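Phenylacetate-coenzyme A ligase (Bacteroides vulgatus, PDB 3LAX) belongs to the AMP-binding enzyme family, the crystallised fragment being its small C-terminal domain. Local coordinates at residues L23-T36 and M46-D58. Sequence-based numbering, arbitrary orientation.
Sequences LLQFKELGSDYLIT and MTVEVELSQLFTD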
loop_
_atom_site.group_PDB
_atom_site.type_symbol
_atom_site.label_atom_id
_atom_site.label_comp_id
_atom_site.label_asym_id
_atom_site.label_seq_id
_atom_site.Cartn_x
_atom_site.Cartn_y
_atom_site.Cartn_z
ATOM N N LEU A 23 -3.106 5.869 -4.987
ATOM C CA LEU A 23 -3.831 4.656 -5.381
ATOM C C LEU A 23 -5.171 4.964 -6.033
ATOM O O LEU A 23 -5.593 4.268 -6.972
ATOM C CB LEU A 23 -4.049 3.745 -4.175
ATOM C CG LEU A 23 -2.790 3.204 -3.496
ATOM C CD1 LEU A 23 -3.163 2.347 -2.299
ATOM C CD2 LEU A 23 -1.928 2.424 -4.507
ATOM N N LEU A 24 -5.859 5.984 -5.532
ATOM C CA LEU A 24 -7.203 6.288 -6.022
ATOM C C LEU A 24 -7.256 6.667 -7.492
ATOM O O LEU A 24 -8.297 6.528 -8.133
ATOM C CB LEU A 24 -7.828 7.415 -5.216
ATOM C CG LEU A 24 -8.626 7.031 -3.985
ATOM C CD1 LEU A 24 -8.963 8.299 -3.217
ATOM C CD2 LEU A 24 -9.891 6.247 -4.364
ATOM N N GLN A 25 -6.152 7.160 -8.034
ATOM C CA GLN A 25 -6.134 7.630 -9.418
ATOM C C GLN A 25 -6.105 6.500 -10.442
ATOM O O GLN A 25 -6.378 6.727 -11.625
ATOM C CB GLN A 25 -4.960 8.584 -9.668
ATOM C CG GLN A 25 -5.260 10.048 -9.351
ATOM C CD GLN A 25 -6.463 10.589 -10.112
ATOM O OE1 GLN A 25 -6.416 10.777 -11.331
ATOM N NE2 GLN A 25 -7.546 10.852 -9.389
ATOM N N PHE A 26 -5.780 5.282 -9.999
ATOM C CA PHE A 26 -5.695 4.133 -10.916
ATOM C C PHE A 26 -7.042 3.468 -11.169
ATOM O O PHE A 26 -7.662 2.929 -10.244
ATOM C CB PHE A 26 -4.723 3.070 -10.392
ATOM C CG PHE A 26 -3.278 3.489 -10.421
ATOM C CD1 PHE A 26 -2.468 3.150 -11.492
ATOM C CD2 PHE A 26 -2.736 4.239 -9.384
ATOM C CE1 PHE A 26 -1.139 3.518 -11.521
ATOM C CE2 PHE A 26 -1.407 4.618 -9.405
ATOM C CZ PHE A 26 -0.602 4.265 -10.476
ATOM N N LYS A 27 -7.487 3.504 -12.425
ATOM C CA LYS A 27 -8.756 2.890 -12.784
ATOM C C LYS A 27 -8.704 1.388 -12.544
ATOM O O LYS A 27 -9.729 0.766 -12.295
ATOM C CB LYS A 27 -9.113 3.191 -14.243
ATOM C CG LYS A 27 -8.101 2.690 -15.255
ATOM C CD LYS A 27 -8.407 3.223 -16.649
ATOM C CE LYS A 27 -9.768 2.745 -17.162
ATOM N NZ LYS A 27 -10.926 3.512 -16.605
ATOM N N GLU A 28 -7.502 0.823 -12.583
ATOM C CA GLU A 28 -7.331 -0.614 -12.419
ATOM C C GLU A 28 -7.513 -1.069 -10.981
ATOM O O GLU A 28 -7.564 -2.265 -10.726
ATOM C CB GLU A 28 -5.932 -1.039 -12.872
ATOM C CG GLU A 28 -5.618 -0.717 -14.326
ATOM C CD GLU A 28 -4.910 0.630 -14.526
ATOM O OE1 GLU A 28 -5.010 1.541 -13.659
ATOM O OE2 GLU A 28 -4.250 0.761 -15.581
ATOM N N LEU A 29 -7.557 -0.125 -10.042
ATOM C CA LEU A 29 -7.603 -0.467 -8.622
ATOM C C LEU A 29 -8.947 -0.147 -7.981
ATOM O O LEU A 29 -9.641 0.783 -8.392
ATOM C CB LEU A 29 -6.512 0.292 -7.849
ATOM C CG LEU A 29 -5.066 0.103 -8.301
ATOM C CD1 LEU A 29 -4.131 0.976 -7.432
ATOM C CD2 LEU A 29 -4.649 -1.364 -8.237
ATOM N N GLY A 30 -9.304 -0.905 -6.948
ATOM C CA GLY A 30 -10.420 -0.532 -6.089
ATOM C C GLY A 30 -9.953 0.487 -5.056
ATOM O O GLY A 30 -8.775 0.839 -5.017
ATOM N N SER A 31 -10.860 0.940 -4.203
ATOM C CA SER A 31 -10.513 1.958 -3.212
ATOM C C SER A 31 -9.954 1.372 -1.924
ATOM O O SER A 31 -9.464 2.104 -1.078
ATOM C CB SER A 31 -11.745 2.784 -2.859
ATOM O OG SER A 31 -12.662 1.995 -2.129
ATOM N N ASP A 32 -10.030 0.057 -1.760
ATOM C CA ASP A 32 -9.553 -0.554 -0.532
ATOM C C ASP A 32 -8.114 -1.004 -0.608
ATOM O O ASP A 32 -7.700 -1.670 -1.559
ATOM C CB ASP A 32 -10.461 -1.710 -0.118
ATOM C CG ASP A 32 -11.845 -1.231 0.214
ATOM O OD1 ASP A 32 -11.988 -0.563 1.265
ATOM O OD2 ASP A 32 -12.773 -1.469 -0.591
ATOM N N TYR A 33 -7.353 -0.619 0.409
ATOM C CA TYR A 33 -5.941 -0.906 0.491
ATOM C C TYR A 33 -5.601 -1.134 1.958
ATOM O O TYR A 33 -6.377 -0.773 2.866
ATOM C CB TYR A 33 -5.128 0.273 -0.054
ATOM C CG TYR A 33 -5.279 1.514 0.800
ATOM C CD1 TYR A 33 -4.344 1.821 1.768
ATOM C CD2 TYR A 33 -6.366 2.362 0.644
ATOM C CE1 TYR A 33 -4.483 2.953 2.567
ATOM C CE2 TYR A 33 -6.514 3.497 1.428
ATOM C CZ TYR A 33 -5.571 3.779 2.391
ATOM O OH TYR A 33 -5.714 4.899 3.191
ATOM N N LEU A 34 -4.455 -1.752 2.193
ATOM C CA LEU A 34 -3.989 -1.989 3.548
ATOM C C LEU A 34 -2.485 -1.852 3.576
ATOM O O LEU A 34 -1.788 -2.486 2.795
ATOM C CB LEU A 34 -4.378 -3.395 4.000
ATOM C CG LEU A 34 -3.911 -3.773 5.405
ATOM C CD1 LEU A 34 -4.540 -2.855 6.445
ATOM C CD2 LEU A 34 -4.236 -5.237 5.689
ATOM N N ILE A 35 -1.995 -0.988 4.458
ATOM C CA ILE A 35 -0.573 -0.781 4.623
ATOM C C ILE A 35 -0.151 -1.597 5.837
ATOM O O ILE A 35 -0.663 -1.382 6.934
ATOM C CB ILE A 35 -0.269 0.707 4.901
ATOM C CG1 ILE A 35 -0.757 1.600 3.748
ATOM C CG2 ILE A 35 1.203 0.920 5.161
ATOM C CD1 ILE A 35 -0.864 3.090 4.132
ATOM N N THR A 36 0.753 -2.551 5.647
ATOM C CA THR A 36 1.219 -3.363 6.769
ATOM C C THR A 36 2.676 -3.051 7.072
ATOM O O THR A 36 3.523 -3.093 6.179
ATOM C CB THR A 36 1.069 -4.884 6.508
ATOM O OG1 THR A 36 -0.311 -5.199 6.292
ATOM C CG2 THR A 36 1.578 -5.684 7.717
HETATM N N MSE A 46 7.536 -1.946 4.768
HETATM C CA MSE A 46 6.159 -1.567 4.498
HETATM C C MSE A 46 5.645 -2.356 3.310
HETATM O O MSE A 46 6.284 -2.373 2.266
HETATM C CB MSE A 46 6.047 -0.070 4.179
HETATM C CG MSE A 46 4.669 0.325 3.660
HETATM SE SE MSE A 46 4.443 2.172 3.091
HETATM C CE MSE A 46 4.568 2.986 4.830
ATOM N N THR A 47 4.496 -3.004 3.478
ATOM C CA THR A 47 3.791 -3.620 2.361
ATOM C C THR A 47 2.514 -2.828 2.117
ATOM O O THR A 47 1.815 -2.456 3.064
ATOM C CB THR A 47 3.439 -5.095 2.660
ATOM O OG1 THR A 47 4.646 -5.831 2.884
ATOM C CG2 THR A 47 2.677 -5.716 1.487
ATOM N N VAL A 48 2.220 -2.547 0.850
ATOM C CA VAL A 48 0.970 -1.917 0.493
ATOM C C VAL A 48 0.182 -2.900 -0.375
ATOM O O VAL A 48 0.531 -3.134 -1.531
ATOM C CB VAL A 48 1.185 -0.576 -0.248
ATOM C CG1 VAL A 48 -0.155 0.035 -0.650
ATOM C CG2 VAL A 48 1.994 0.399 0.626
ATOM N N GLU A 49 -0.857 -3.478 0.212
ATOM C CA GLU A 49 -1.787 -4.328 -0.530
ATOM C C GLU A 49 -2.923 -3.453 -1.035
ATOM O O GLU A 49 -3.433 -2.595 -0.315
ATOM C CB GLU A 49 -2.371 -5.406 0.373
ATOM C CG GLU A 49 -1.400 -6.513 0.724
ATOM C CD GLU A 49 -1.967 -7.476 1.743
ATOM O OE1 GLU A 49 -2.264 -7.048 2.879
ATOM O OE2 GLU A 49 -2.125 -8.667 1.406
ATOM N N VAL A 50 -3.321 -3.652 -2.282
ATOM C CA VAL A 50 -4.462 -2.919 -2.809
ATOM C C VAL A 50 -5.286 -3.834 -3.691
ATOM O O VAL A 50 -4.750 -4.636 -4.463
ATOM C CB VAL A 50 -4.057 -1.616 -3.556
ATOM C CG1 VAL A 50 -3.040 -1.901 -4.644
ATOM C CG2 VAL A 50 -5.289 -0.911 -4.122
ATOM N N GLU A 51 -6.597 -3.729 -3.538
ATOM C CA GLU A 51 -7.503 -4.546 -4.331
ATOM C C GLU A 51 -7.541 -4.083 -5.770
ATOM O O GLU A 51 -7.572 -2.879 -6.066
ATOM C CB GLU A 51 -8.915 -4.500 -3.757
ATOM C CG GLU A 51 -9.037 -5.188 -2.438
ATOM C CD GLU A 51 -10.480 -5.356 -1.990
ATOM O OE1 GLU A 51 -11.401 -4.981 -2.745
ATOM O OE2 GLU A 51 -10.691 -5.863 -0.868
ATOM N N LEU A 52 -7.581 -5.057 -6.671
ATOM C CA LEU A 52 -7.841 -4.771 -8.063
ATOM C C LEU A 52 -9.299 -4.399 -8.247
ATOM O O LEU A 52 -10.177 -4.850 -7.492
ATOM C CB LEU A 52 -7.527 -5.999 -8.908
ATOM C CG LEU A 52 -6.049 -6.376 -8.961
ATOM C CD1 LEU A 52 -5.900 -7.786 -9.526
ATOM C CD2 LEU A 52 -5.266 -5.367 -9.798
ATOM N N SER A 53 -9.561 -3.573 -9.251
ATOM C CA SER A 53 -10.925 -3.314 -9.673
ATOM C C SER A 53 -11.514 -4.598 -10.259
ATOM O O SER A 53 -10.790 -5.400 -10.853
ATOM C CB SER A 53 -10.937 -2.240 -10.755
ATOM O OG SER A 53 -12.229 -2.146 -11.318
ATOM N N GLN A 54 -12.818 -4.799 -10.107
ATOM C CA GLN A 54 -13.442 -5.968 -10.731
ATOM C C GLN A 54 -13.356 -5.872 -12.243
ATOM O O GLN A 54 -13.550 -6.864 -12.931
ATOM C CB GLN A 54 -14.893 -6.158 -10.285
ATOM C CG GLN A 54 -15.783 -4.965 -10.527
ATOM C CD GLN A 54 -15.886 -4.079 -9.306
ATOM O OE1 GLN A 54 -14.876 -3.574 -8.806
ATOM N NE2 GLN A 54 -17.105 -3.895 -8.807
ATOM N N LEU A 55 -13.050 -4.685 -12.757
ATOM C CA LEU A 55 -12.852 -4.496 -14.195
ATOM C C LEU A 55 -11.476 -4.936 -14.702
ATOM O O LEU A 55 -11.281 -5.053 -15.917
ATOM C CB LEU A 55 -13.089 -3.032 -14.585
ATOM C CG LEU A 55 -14.454 -2.445 -14.212
ATOM C CD1 LEU A 55 -14.609 -1.039 -14.788
ATOM C CD2 LEU A 55 -15.596 -3.373 -14.673
ATOM N N PHE A 56 -10.522 -5.178 -13.802
ATOM C CA PHE A 56 -9.178 -5.555 -14.234
ATOM C C PHE A 56 -9.064 -7.065 -14.409
ATOM O O PHE A 56 -9.099 -7.812 -13.434
ATOM C CB PHE A 56 -8.092 -5.086 -13.254
ATOM C CG PHE A 56 -6.694 -5.348 -13.760
ATOM C CD1 PHE A 56 -6.014 -4.387 -14.492
ATOM C CD2 PHE A 56 -6.087 -6.584 -13.555
ATOM C CE1 PHE A 56 -4.736 -4.635 -14.984
ATOM C CE2 PHE A 56 -4.808 -6.846 -14.045
ATOM C CZ PHE A 56 -4.129 -5.867 -14.760
ATOM N N THR A 57 -8.928 -7.519 -15.652
ATOM C CA THR A 57 -8.713 -8.935 -15.923
ATOM C C THR A 57 -7.591 -9.136 -16.940
ATOM O O THR A 57 -7.570 -10.133 -17.675
ATOM C CB THR A 57 -10.000 -9.605 -16.439
ATOM O OG1 THR A 57 -10.434 -8.943 -17.635
ATOM C CG2 THR A 57 -11.108 -9.526 -15.388
ATOM N N ASP A 58 -6.654 -8.197 -16.984
ATOM C CA ASP A 58 -5.571 -8.258 -17.964
ATOM C C ASP A 58 -4.453 -9.218 -17.562
ATOM O O ASP A 58 -4.401 -9.698 -16.425
ATOM C CB ASP A 58 -5.008 -6.859 -18.243
ATOM C CG ASP A 58 -5.942 -6.009 -19.086
ATOM O OD1 ASP A 58 -6.936 -6.550 -19.630
ATOM O OD2 ASP A 58 -5.675 -4.797 -19.215
HETATM O O HOH W 1 -12.296 0.315 -12.162
HETATM O O HOH W 2 -11.914 -2.087 -3.197
HETATM O O HOH W 3 -0.656 -4.966 3.709
HETATM O O HOH W 4 5.534 -5.447 5.472
#
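Strand 32-36 of segment 23-36 pairs with strand 46-52 of segment 46-58 as two antiparallel arms of a beta hairpin, their directions 167° apart. T36 with T47 and L34 with E49 are hydrogen-bonded pairs, I35 with V48 and Y33 with V50 non-hydrogen-bonded ones. A beta bulge then shifts the register by two, where the chain turns a corner at S31; before the corner the short strand 29-30 also pairs with the end of strand 46-52, L29 facing L52. Pairing survives the shift: E51 N donates to D32 O, G30 N to E51 O at 2.8 Å, and S53 N to E28 O at 2.8 Å.

On one face V50 sets CB against Y33 CB (4.1 Å), while in the conformer described its CG1, wedged between backbone N and carbonyl carbon (chi1 54°), meets L29 CD2 at 4.0 Å. Further along, I35 CG2 rests on CG of selenomethionine M46 (3.8 Å). The other face is mixed, with E49, T36 and T47 beside leucine L34: E49 lies alongside L34, and one water donates to both L34 O and E49 OE1 while accepting from T36 OG1. D32 and E51 bring like charges close, OD2 to OE1 4.3 Å, yet a water donates to both, and R101 and K94 form salt bridges to D32 and E51 respectively, probably easing the repulsion. Beyond the strands, E28 CG touches F56 CD1 (3.7 Å), and S53 OG accepts from L55 N in an ST turn.

The hairpin forms the middle of a mixed four-stranded sheet, between strands 83-87 and 102-104. Helix 16-24 packs on I35 and M46, and its L23 reaches V48 CG1; helix 60-78 meets L23 through I70 and F56 through L63.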